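Local coordinates for cytidylate kinase-like family protein (Eubacterium ventriosum, PDB 3FDI), which is of unknown function but belongs to a cytidylate kinase-like family of P-loop NTPases, consistent with a nucleotide kinase, at residues 62-65 with 66-69; 87-90 with 91-95; 150-153 with 154-158; 188-191 with 192-195. All coordinates share one frame; numbering follows the deposited sequence.

Contact 1 (62-65 with 66-69); sequences MNFA and FIPV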
loop_
_atom_site.group_PDB
_atom_site.type_symbol
_atom_site.label_atom_id
_atom_site.label_comp_id
_atom_site.label_asym_id
_atom_site.label_seq_id
_atom_site.Cartn_x
_atom_site.Cartn_y
_atom_site.Cartn_z
HETATM N N MSE B 62 17.164 13.765 1.373
HETATM C CA MSE B 62 18.016 14.719 0.703
HETATM C C MSE B 62 18.610 14.144 -0.569
HETATM O O MSE B 62 18.549 14.790 -1.616
HETATM C CB MSE B 62 19.107 15.223 1.636
HETATM C CG MSE B 62 18.582 16.148 2.753
HETATM SE SE MSE B 62 20.153 17.014 3.584
HETATM C CE MSE B 62 21.269 17.054 2.009
ATOM N N ASN B 63 19.171 12.936 -0.481
ATOM C CA ASN B 63 19.702 12.259 -1.675
ATOM C C ASN B 63 18.592 12.174 -2.719
ATOM O O ASN B 63 18.760 12.526 -3.874
ATOM C CB ASN B 63 20.183 10.829 -1.348
ATOM C CG ASN B 63 21.271 10.796 -0.271
ATOM O OD1 ASN B 63 22.320 11.418 -0.412
ATOM N ND2 ASN B 63 21.006 10.061 0.814
ATOM N N PHE B 64 17.429 11.735 -2.272
ATOM C CA PHE B 64 16.262 11.636 -3.155
ATOM C C PHE B 64 15.879 12.982 -3.813
ATOM O O PHE B 64 15.705 13.074 -5.047
ATOM C CB PHE B 64 15.086 11.065 -2.350
ATOM C CG PHE B 64 13.896 10.758 -3.180
ATOM C CD1 PHE B 64 13.870 9.611 -3.998
ATOM C CD2 PHE B 64 12.801 11.597 -3.170
ATOM C CE1 PHE B 64 12.762 9.322 -4.806
ATOM C CE2 PHE B 64 11.697 11.306 -3.966
ATOM C CZ PHE B 64 11.678 10.165 -4.787
ATOM N N ALA B 65 15.766 14.015 -2.977
ATOM C CA ALA B 65 15.573 15.395 -3.458
ATOM C C ALA B 65 16.614 15.778 -4.519
ATOM O O ALA B 65 16.304 16.450 -5.496
ATOM C CB ALA B 65 15.607 16.380 -2.286
ATOM N N PHE B 66 17.849 15.334 -4.359
ATOM C CA PHE B 66 18.893 15.762 -5.312
ATOM C C PHE B 66 18.797 15.105 -6.673
ATOM O O PHE B 66 19.346 15.630 -7.638
ATOM C CB PHE B 66 20.303 15.570 -4.729
ATOM C CG PHE B 66 20.669 16.595 -3.700
ATOM C CD1 PHE B 66 20.751 17.949 -4.044
ATOM C CD2 PHE B 66 20.944 16.210 -2.391
ATOM C CE1 PHE B 66 21.107 18.927 -3.082
ATOM C CE2 PHE B 66 21.285 17.151 -1.418
ATOM C CZ PHE B 66 21.367 18.520 -1.764
ATOM N N ILE B 67 18.112 13.967 -6.766
ATOM C CA ILE B 67 18.124 13.205 -8.009
ATOM C C ILE B 67 17.564 14.101 -9.100
ATOM O O ILE B 67 16.501 14.689 -8.908
ATOM C CB ILE B 67 17.291 11.901 -7.935
ATOM C CG1 ILE B 67 17.787 10.985 -6.811
ATOM C CG2 ILE B 67 17.322 11.198 -9.305
ATOM C CD1 ILE B 67 16.805 9.876 -6.431
ATOM N N PRO B 68 18.291 14.229 -10.230
ATOM C CA PRO B 68 17.863 15.079 -11.349
ATOM C C PRO B 68 16.652 14.552 -12.136
ATOM O O PRO B 68 16.358 13.352 -12.116
ATOM C CB PRO B 68 19.096 15.095 -12.268
ATOM C CG PRO B 68 19.727 13.744 -12.045
ATOM C CD PRO B 68 19.553 13.522 -10.552
ATOM N N VAL B 69 16.005 15.468 -12.857
ATOM C CA VAL B 69 14.808 15.185 -13.644
ATOM C C VAL B 69 14.703 16.071 -14.879
ATOM O O VAL B 69 14.419 15.585 -15.966
ATOM C CB VAL B 69 13.580 15.404 -12.780
ATOM C CG1 VAL B 69 12.394 15.761 -13.646
ATOM C CG2 VAL B 69 13.329 14.178 -11.970
#
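Ile-67 N donates to Phe-64 O over 3.1 Å, with 151° at the hydrogen. The donor stands well above the carbonyl plane; the bond spans i to i+3, as in a 3-10-type turn. Ile-67 N also makes a weak bond to Asn-63 O. Phe-66 N bonds to Met-62 O, though the placing of that oxygen is less certain, and weakly to Asn-63 O. These bonds lead from helix 60-66 into the following loop.

Selenomethionine Met-62 and Phe-66 lie side by side, and Met-62 CE meets Phe-66 CE2 at 3.4 Å. CG1 of Ile-67 sits beside the backbone N (chi1 -58°). This turns the side chain back toward Phe-64, and Ile-67 CD1 meets Phe-64 CD1 at 3.8 Å. A glycine in place of Ile-67 would probably leave the Phe-64 ring without this apolar neighbour and the chain after the helix freer to turn.

Lys-151 NZ of the second subunit bonds to both Phe-64 O and Ile-67 O, fixing the turn at the subunit interface. Within the chain, Phe-64 meets Phe-162 of helix 142-163 edge-to-face. Met-62 packs on Phe-87, and Ala-65 and Phe-66 on Ile-84, all along helix 81-95.

Contact 2 (87-90 with 91-95); sequences FNFI and RKKAN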
loop_
_atom_site.group_PDB
_atom_site.type_symbol
_atom_site.label_atom_id
_atom_site.label_comp_id
_atom_site.label_asym_id
_atom_site.label_seq_id
_atom_site.Cartn_x
_atom_site.Cartn_y
_atom_site.Cartn_z
ATOM N N PHE B 87 15.064 20.622 5.244
ATOM C CA PHE B 87 15.677 19.401 5.797
ATOM C C PHE B 87 17.014 19.783 6.404
ATOM O O PHE B 87 17.319 19.431 7.539
ATOM C CB PHE B 87 15.923 18.320 4.737
ATOM C CG PHE B 87 14.686 17.760 4.110
ATOM C CD1 PHE B 87 13.451 17.783 4.767
ATOM C CD2 PHE B 87 14.760 17.168 2.866
ATOM C CE1 PHE B 87 12.322 17.267 4.176
ATOM C CE2 PHE B 87 13.640 16.658 2.267
ATOM C CZ PHE B 87 12.408 16.687 2.938
ATOM N N ASN B 88 17.765 20.569 5.655
ATOM C CA ASN B 88 19.057 20.953 6.129
ATOM C C ASN B 88 19.017 21.835 7.395
ATOM O O ASN B 88 19.858 21.638 8.298
ATOM C CB ASN B 88 19.831 21.593 5.036
ATOM C CG ASN B 88 21.294 21.611 5.332
ATOM O OD1 ASN B 88 21.844 20.648 5.913
ATOM N ND2 ASN B 88 21.944 22.718 4.985
ATOM N N PHE B 89 18.049 22.771 7.477
ATOM C CA PHE B 89 17.792 23.532 8.714
ATOM C C PHE B 89 17.633 22.600 9.882
ATOM O O PHE B 89 18.219 22.801 10.919
ATOM C CB PHE B 89 16.544 24.429 8.594
ATOM C CG PHE B 89 16.187 25.197 9.860
ATOM C CD1 PHE B 89 16.595 26.505 10.036
ATOM C CD2 PHE B 89 15.394 24.627 10.823
ATOM C CE1 PHE B 89 16.262 27.214 11.212
ATOM C CE2 PHE B 89 15.057 25.312 11.975
ATOM C CZ PHE B 89 15.494 26.587 12.176
ATOM N N ILE B 90 16.809 21.588 9.707
ATOM C CA ILE B 90 16.457 20.670 10.752
ATOM C C ILE B 90 17.640 19.839 11.168
ATOM O O ILE B 90 17.857 19.622 12.353
ATOM C CB ILE B 90 15.328 19.773 10.270
ATOM C CG1 ILE B 90 14.038 20.607 10.216
ATOM C CG2 ILE B 90 15.096 18.605 11.195
ATOM C CD1 ILE B 90 12.788 19.813 9.734
ATOM N N ARG B 91 18.398 19.391 10.169
ATOM C CA ARG B 91 19.566 18.574 10.380
ATOM C C ARG B 91 20.660 19.380 11.109
ATOM O O ARG B 91 21.260 18.891 12.047
ATOM C CB ARG B 91 20.059 18.056 9.024
ATOM C CG ARG B 91 21.237 17.064 9.067
ATOM C CD ARG B 91 22.026 17.012 7.734
ATOM N NE ARG B 91 22.601 18.321 7.429
ATOM C CZ ARG B 91 23.743 18.804 7.913
ATOM N NH1 ARG B 91 24.524 18.100 8.743
ATOM N NH2 ARG B 91 24.094 20.035 7.589
ATOM N N LYS B 92 20.911 20.604 10.673
ATOM C CA LYS B 92 21.911 21.460 11.314
ATOM C C LYS B 92 21.540 21.786 12.747
ATOM O O LYS B 92 22.385 21.698 13.621
ATOM C CB LYS B 92 22.120 22.773 10.546
ATOM C CG LYS B 92 23.007 22.632 9.326
ATOM C CD LYS B 92 23.239 23.994 8.620
ATOM C CE LYS B 92 24.111 23.846 7.347
ATOM N NZ LYS B 92 24.631 25.141 6.776
ATOM N N LYS B 93 20.293 22.191 12.974
ATOM C CA LYS B 93 19.859 22.518 14.317
ATOM C C LYS B 93 19.988 21.286 15.217
ATOM O O LYS B 93 20.449 21.400 16.361
ATOM C CB LYS B 93 18.430 23.067 14.346
ATOM C CG LYS B 93 18.255 24.460 13.751
ATOM C CD LYS B 93 19.059 25.529 14.505
ATOM C CE LYS B 93 18.429 26.905 14.354
ATOM N NZ LYS B 93 19.231 28.044 14.896
ATOM N N ALA B 94 19.588 20.115 14.726
ATOM C CA ALA B 94 19.753 18.906 15.530
ATOM C C ALA B 94 21.201 18.478 15.781
ATOM O O ALA B 94 21.533 18.108 16.903
ATOM C CB ALA B 94 18.992 17.738 14.927
ATOM N N ASN B 95 22.033 18.490 14.744
ATOM C CA ASN B 95 23.271 17.691 14.744
ATOM C C ASN B 95 24.522 18.487 14.906
ATOM O O ASN B 95 25.511 17.982 15.415
ATOM C CB ASN B 95 23.427 16.877 13.466
ATOM C CG ASN B 95 22.390 15.812 13.347
ATOM O OD1 ASN B 95 21.678 15.492 14.318
ATOM N ND2 ASN B 95 22.242 15.276 12.140
#
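Phe-87 O accepts from Arg-91 N at 2.8 Å, the first of four backbone bonds of regular alpha-helical i to i+4 spacing. Asn-88 O, Phe-89 O and Ile-90 O follow with Lys-92 N, Lys-93 N and Ala-94 N. The two segments form the last turns of helix 81-95, one of the helices packed around the parallel sheet of this P-loop NTPase fold.

Asn-88 and Arg-91 point the same way from the helix. Arg-91 grips Asn-88 OD1 side-on with two nitrogens: NE to OD1 is 2.9 Å and NH2 to OD1 is 2.9 Å. The oxygen lies in the guanidinium plane, and the amide plane is only 19° from it. The bend of Arg-91 at chi3 (61°) swings the guanidinium back to the amide. The two hydrogen bonds to one oxygen help keep the amide and guanidinium planes nearly coplanar. Arg-91 NH1 makes a salt bridge to Glu-96, and the group has a cation-pi contact with Phe-57. At Asn-88 ND2, Lys-92 CE passes at 3.4 Å.

Ile-90 and Ala-94 pack on strand 101-104, through Ile-103 and Phe-101. On another side, Lys-93 bends over Phe-89, while its NZ forms a salt bridge with Glu-97. Lys-93 CE is 3.7 Å from Phe-89 CZ. Lys-93 CG makes a CH-pi contact over one face of the Phe-89 ring, 3.9 Å from its centroid.

Contact 3 (150-153 with 154-158); sequences KKMD and KMRKV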
loop_
_atom_site.group_PDB
_atom_site.type_symbol
_atom_site.label_atom_id
_atom_site.label_comp_id
_atom_site.label_asym_id
_atom_site.label_seq_id
_atom_site.Cartn_x
_atom_site.Cartn_y
_atom_site.Cartn_z
ATOM N N LYS B 150 -9.707 14.370 4.907
ATOM C CA LYS B 150 -9.203 13.452 3.884
ATOM C C LYS B 150 -8.198 14.114 2.915
ATOM O O LYS B 150 -7.282 13.467 2.414
ATOM C CB LYS B 150 -10.394 12.834 3.145
ATOM C CG LYS B 150 -10.158 12.316 1.730
ATOM C CD LYS B 150 -11.527 12.108 1.099
ATOM C CE LYS B 150 -11.413 11.525 -0.290
ATOM N NZ LYS B 150 -12.719 11.543 -1.008
ATOM N N LYS B 151 -8.348 15.397 2.658
ATOM C CA LYS B 151 -7.448 16.058 1.724
ATOM C C LYS B 151 -6.072 16.312 2.326
ATOM O O LYS B 151 -5.046 16.045 1.716
ATOM C CB LYS B 151 -8.042 17.385 1.264
ATOM C CG LYS B 151 -7.261 18.002 0.126
ATOM C CD LYS B 151 -8.185 18.457 -0.924
ATOM C CE LYS B 151 -7.480 19.034 -2.142
ATOM N NZ LYS B 151 -8.457 19.884 -2.957
HETATM N N MSE B 152 -6.082 16.808 3.542
HETATM C CA MSE B 152 -4.880 17.137 4.246
HETATM C C MSE B 152 -4.096 15.899 4.574
HETATM O O MSE B 152 -2.874 15.881 4.387
HETATM C CB MSE B 152 -5.241 17.838 5.528
HETATM C CG MSE B 152 -5.890 19.177 5.335
HETATM SE SE MSE B 152 -4.737 20.483 4.498
HETATM C CE MSE B 152 -3.061 20.202 5.447
ATOM N N ASP B 153 -4.789 14.864 5.045
ATOM C CA ASP B 153 -4.144 13.588 5.274
ATOM C C ASP B 153 -3.520 13.017 3.991
ATOM O O ASP B 153 -2.351 12.620 4.016
ATOM C CB ASP B 153 -5.088 12.554 5.967
ATOM C CG ASP B 153 -5.430 12.915 7.453
ATOM O OD1 ASP B 153 -4.761 13.742 8.109
ATOM O OD2 ASP B 153 -6.383 12.333 7.976
ATOM N N LYS B 154 -4.246 13.014 2.869
ATOM C CA LYS B 154 -3.628 12.616 1.596
ATOM C C LYS B 154 -2.443 13.512 1.256
ATOM O O LYS B 154 -1.420 13.030 0.825
ATOM C CB LYS B 154 -4.641 12.542 0.433
ATOM C CG LYS B 154 -5.475 11.228 0.504
ATOM C CD LYS B 154 -6.490 10.994 -0.713
ATOM C CE LYS B 154 -5.871 10.158 -1.877
ATOM N NZ LYS B 154 -6.696 10.130 -3.182
HETATM N N MSE B 155 -2.564 14.797 1.546
HETATM C CA MSE B 155 -1.508 15.745 1.251
HETATM C C MSE B 155 -0.218 15.389 2.038
HETATM O O MSE B 155 0.877 15.330 1.469
HETATM C CB MSE B 155 -1.962 17.160 1.586
HETATM C CG MSE B 155 -1.735 18.146 0.435
HETATM SE SE MSE B 155 -2.975 19.672 0.541
HETATM C CE MSE B 155 -2.011 20.424 2.094
ATOM N N ARG B 156 -0.371 15.162 3.337
ATOM C CA ARG B 156 0.750 14.825 4.229
ATOM C C ARG B 156 1.385 13.463 3.927
ATOM O O ARG B 156 2.612 13.298 3.994
ATOM C CB ARG B 156 0.258 14.819 5.674
ATOM C CG ARG B 156 0.261 16.131 6.238
ATOM C CD ARG B 156 -0.732 16.232 7.353
ATOM N NE ARG B 156 -0.954 17.661 7.586
ATOM C CZ ARG B 156 -1.561 18.172 8.631
ATOM N NH1 ARG B 156 -2.033 17.399 9.581
ATOM N NH2 ARG B 156 -1.655 19.466 8.733
ATOM N N LYS B 157 0.538 12.496 3.615
ATOM C CA LYS B 157 0.973 11.181 3.210
ATOM C C LYS B 157 1.799 11.272 1.937
ATOM O O LYS B 157 2.862 10.682 1.850
ATOM C CB LYS B 157 -0.240 10.271 3.020
ATOM C CG LYS B 157 0.016 8.948 2.336
ATOM C CD LYS B 157 -1.233 7.989 2.482
ATOM C CE LYS B 157 -1.178 6.810 1.484
ATOM N NZ LYS B 157 -2.147 5.670 1.825
ATOM N N VAL B 158 1.318 12.064 0.985
ATOM C CA VAL B 158 2.020 12.234 -0.257
ATOM C C VAL B 158 3.361 12.909 -0.034
ATOM O O VAL B 158 4.367 12.442 -0.535
ATOM C CB VAL B 158 1.154 13.014 -1.312
ATOM C CG1 VAL B 158 2.006 13.781 -2.263
ATOM C CG2 VAL B 158 0.266 12.056 -2.059
#
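Lys-150 O, Lys-151 O, Met-152 O and Asp-153 O accept in turn from Lys-154 N, Met-155 N, Arg-156 N and Lys-157 N, the i to i+4 pattern of an alpha-helix. This is the middle of helix 142-163, which passes the loop after strand 8-13, probably the P-loop of this family. Asp-153 OD1 accepts from Phe-15 N in that loop.

Arg-156 runs extended from CG to NE and passes across selenomethionine Met-152. Its NH2 comes within 3.6 Å of Met-152 CE, and CB is 3.5 Å from Met-152 O. Arg-13 NH1 is close to Arg-156 NH2, and a bound sulfate lies about 4 Å from the Arg-156 side chain. The sulfate probably comes from the crystallisation liquor, but it is consistent with an anion pocket. With an alanine in place of Arg-156, Met-152 CE would probably lose the chain that crosses it, and the sulfate a positive neighbour.

Lys-154 NZ reaches backbone oxygens of Asn-161, Phe-162 and Cys-164 of the second subunit. Met-155, also a selenomethionine, has a nearly eclipsed chi1 of -129° and runs alongside Met-152. The two methyls meet, Met-152 CE to Met-155 CE, at 3.5 Å.

Contact 4 (188-191 with 192-195); sequences ATDM and IIKY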
loop_
_atom_site.group_PDB
_atom_site.type_symbol
_atom_site.label_atom_id
_atom_site.label_comp_id
_atom_site.label_asym_id
_atom_site.label_seq_id
_atom_site.Cartn_x
_atom_site.Cartn_y
_atom_site.Cartn_z
ATOM N N ALA B 188 -2.331 12.093 26.246
ATOM C CA ALA B 188 -1.345 11.818 25.194
ATOM C C ALA B 188 -0.018 12.544 25.447
ATOM O O ALA B 188 1.036 11.970 25.333
ATOM C CB ALA B 188 -1.922 12.201 23.821
ATOM N N THR B 189 -0.073 13.806 25.806
ATOM C CA THR B 189 1.138 14.563 26.066
ATOM C C THR B 189 1.925 13.910 27.212
ATOM O O THR B 189 3.153 13.716 27.108
ATOM C CB THR B 189 0.777 16.036 26.367
ATOM O OG1 THR B 189 0.038 16.557 25.255
ATOM C CG2 THR B 189 2.001 16.876 26.601
ATOM N N ASP B 190 1.214 13.519 28.286
ATOM C CA ASP B 190 1.864 12.929 29.486
ATOM C C ASP B 190 2.527 11.615 29.153
ATOM O O ASP B 190 3.585 11.297 29.693
ATOM C CB ASP B 190 0.890 12.690 30.653
ATOM C CG ASP B 190 0.425 13.999 31.356
ATOM O OD1 ASP B 190 1.000 15.118 31.190
ATOM O OD2 ASP B 190 -0.571 13.910 32.103
HETATM N N MSE B 191 1.899 10.842 28.283
HETATM C CA MSE B 191 2.421 9.562 27.940
HETATM C C MSE B 191 3.694 9.705 27.101
HETATM O O MSE B 191 4.568 8.825 27.171
HETATM C CB MSE B 191 1.399 8.787 27.140
HETATM C CG MSE B 191 0.141 8.450 27.926
HETATM SE SE MSE B 191 -1.234 7.721 26.763
HETATM C CE MSE B 191 -0.292 6.131 26.191
ATOM N N ILE B 192 3.780 10.778 26.292
ATOM C CA ILE B 192 4.964 11.012 25.459
ATOM C C ILE B 192 6.104 11.433 26.364
ATOM O O ILE B 192 7.249 10.996 26.186
ATOM C CB ILE B 192 4.709 12.096 24.340
ATOM C CG1 ILE B 192 3.747 11.531 23.288
ATOM C CG2 ILE B 192 6.040 12.547 23.683
ATOM C CD1 ILE B 192 3.121 12.559 22.352
ATOM N N ILE B 193 5.776 12.224 27.379
ATOM C CA ILE B 193 6.772 12.707 28.338
ATOM C C ILE B 193 7.345 11.526 29.174
ATOM O O ILE B 193 8.554 11.447 29.473
ATOM C CB ILE B 193 6.141 13.738 29.301
ATOM C CG1 ILE B 193 5.794 15.036 28.579
ATOM C CG2 ILE B 193 7.054 13.970 30.525
ATOM C CD1 ILE B 193 4.789 15.836 29.351
ATOM N N LYS B 194 6.473 10.611 29.548
ATOM C CA LYS B 194 6.898 9.399 30.243
ATOM C C LYS B 194 7.824 8.571 29.363
ATOM O O LYS B 194 8.874 8.123 29.811
ATOM C CB LYS B 194 5.661 8.583 30.627
ATOM C CG LYS B 194 5.908 7.252 31.386
ATOM C CD LYS B 194 4.560 6.695 31.874
ATOM C CE LYS B 194 4.624 5.826 33.126
ATOM N NZ LYS B 194 5.020 6.498 34.386
ATOM N N TYR B 195 7.458 8.379 28.091
ATOM C CA TYR B 195 8.342 7.671 27.178
ATOM C C TYR B 195 9.737 8.324 27.183
ATOM O O TYR B 195 10.784 7.659 27.383
ATOM C CB TYR B 195 7.750 7.661 25.751
ATOM C CG TYR B 195 8.496 6.809 24.765
ATOM C CD1 TYR B 195 8.089 5.500 24.491
ATOM C CD2 TYR B 195 9.592 7.290 24.096
ATOM C CE1 TYR B 195 8.744 4.719 23.573
ATOM C CE2 TYR B 195 10.269 6.481 23.168
ATOM C CZ TYR B 195 9.820 5.200 22.922
ATOM O OH TYR B 195 10.466 4.385 22.021
#
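Tyr-195 touches Met-191 through its CB, which lies 3.7 Å from Met-191 O. Its ring is carried off by a CG anti to the backbone N (chi1 -173°), and no atom of the two segments stacks on either face. The other flat side-chain group, the Asp-190 carboxylate, has just a loose neighbour: its OD1 is 4.3 Å from Ile-193 CD1. The backbone is that of an alpha-helix, 185-197, which packs against the parallel sheet of the P-loop NTPase fold.

Ile-193 N donates to Thr-189 O over 3.0 Å, in the carbonyl plane. Lys-194 N bonds to Asp-190 O, and Tyr-195 N to Met-191 O, both tilted from the carbonyl plane. Ile-192 N is shared: it bonds to Ala-188 O and weakly to Thr-189 O. Thr-189 O therefore has two backbone donors, the second of them weak.

Ile-192 turns to the sheet, and its CG1 packs 3.4 Å from Ala-188 O. Ala-188 and Ile-192 both meet Ile-178 of strand 176-180, and Ile-192 also meets Ala-121 and Ile-123 of strand 118-125. Thr-189 and Ile-193 face helix 19-30, at Val-22 and Tyr-30 respectively, while Thr-189 OG1 is held by Val-185 O one turn back. Tyr-195 OH bonds to Lys-179 O of the third subunit, and Met-191, a selenomethionine, packs on Tyr-195 of that subunit.

Thr-189 CG2 and Ile-193 CD1 touch at 4.1 Å. Ile-193 CG1 sits closer to the backbone, 3.3 Å from Thr-189 O.

In the fold
The four contacts follow one another along the chain. Each is a continuous stretch, so none closes a long loop, and none nests with or crosses another. Contact 1 runs from helix 60-66 into the loop after it and sets that helix against helix 81-95, which carries contact 2: Met-62 CG lies 4.0 Å from Phe-87 CD2. Contact 3, on helix 142-163, lies across the chain's centre from contact 2. Contacts 1 and 3 do not touch within the chain, but both meet the second subunit. Contact 4 lies on helix 185-197, packed against strands 118-125 and 176-180. Its centre is about 36 Å from that of contact 1, and it faces the third subunit.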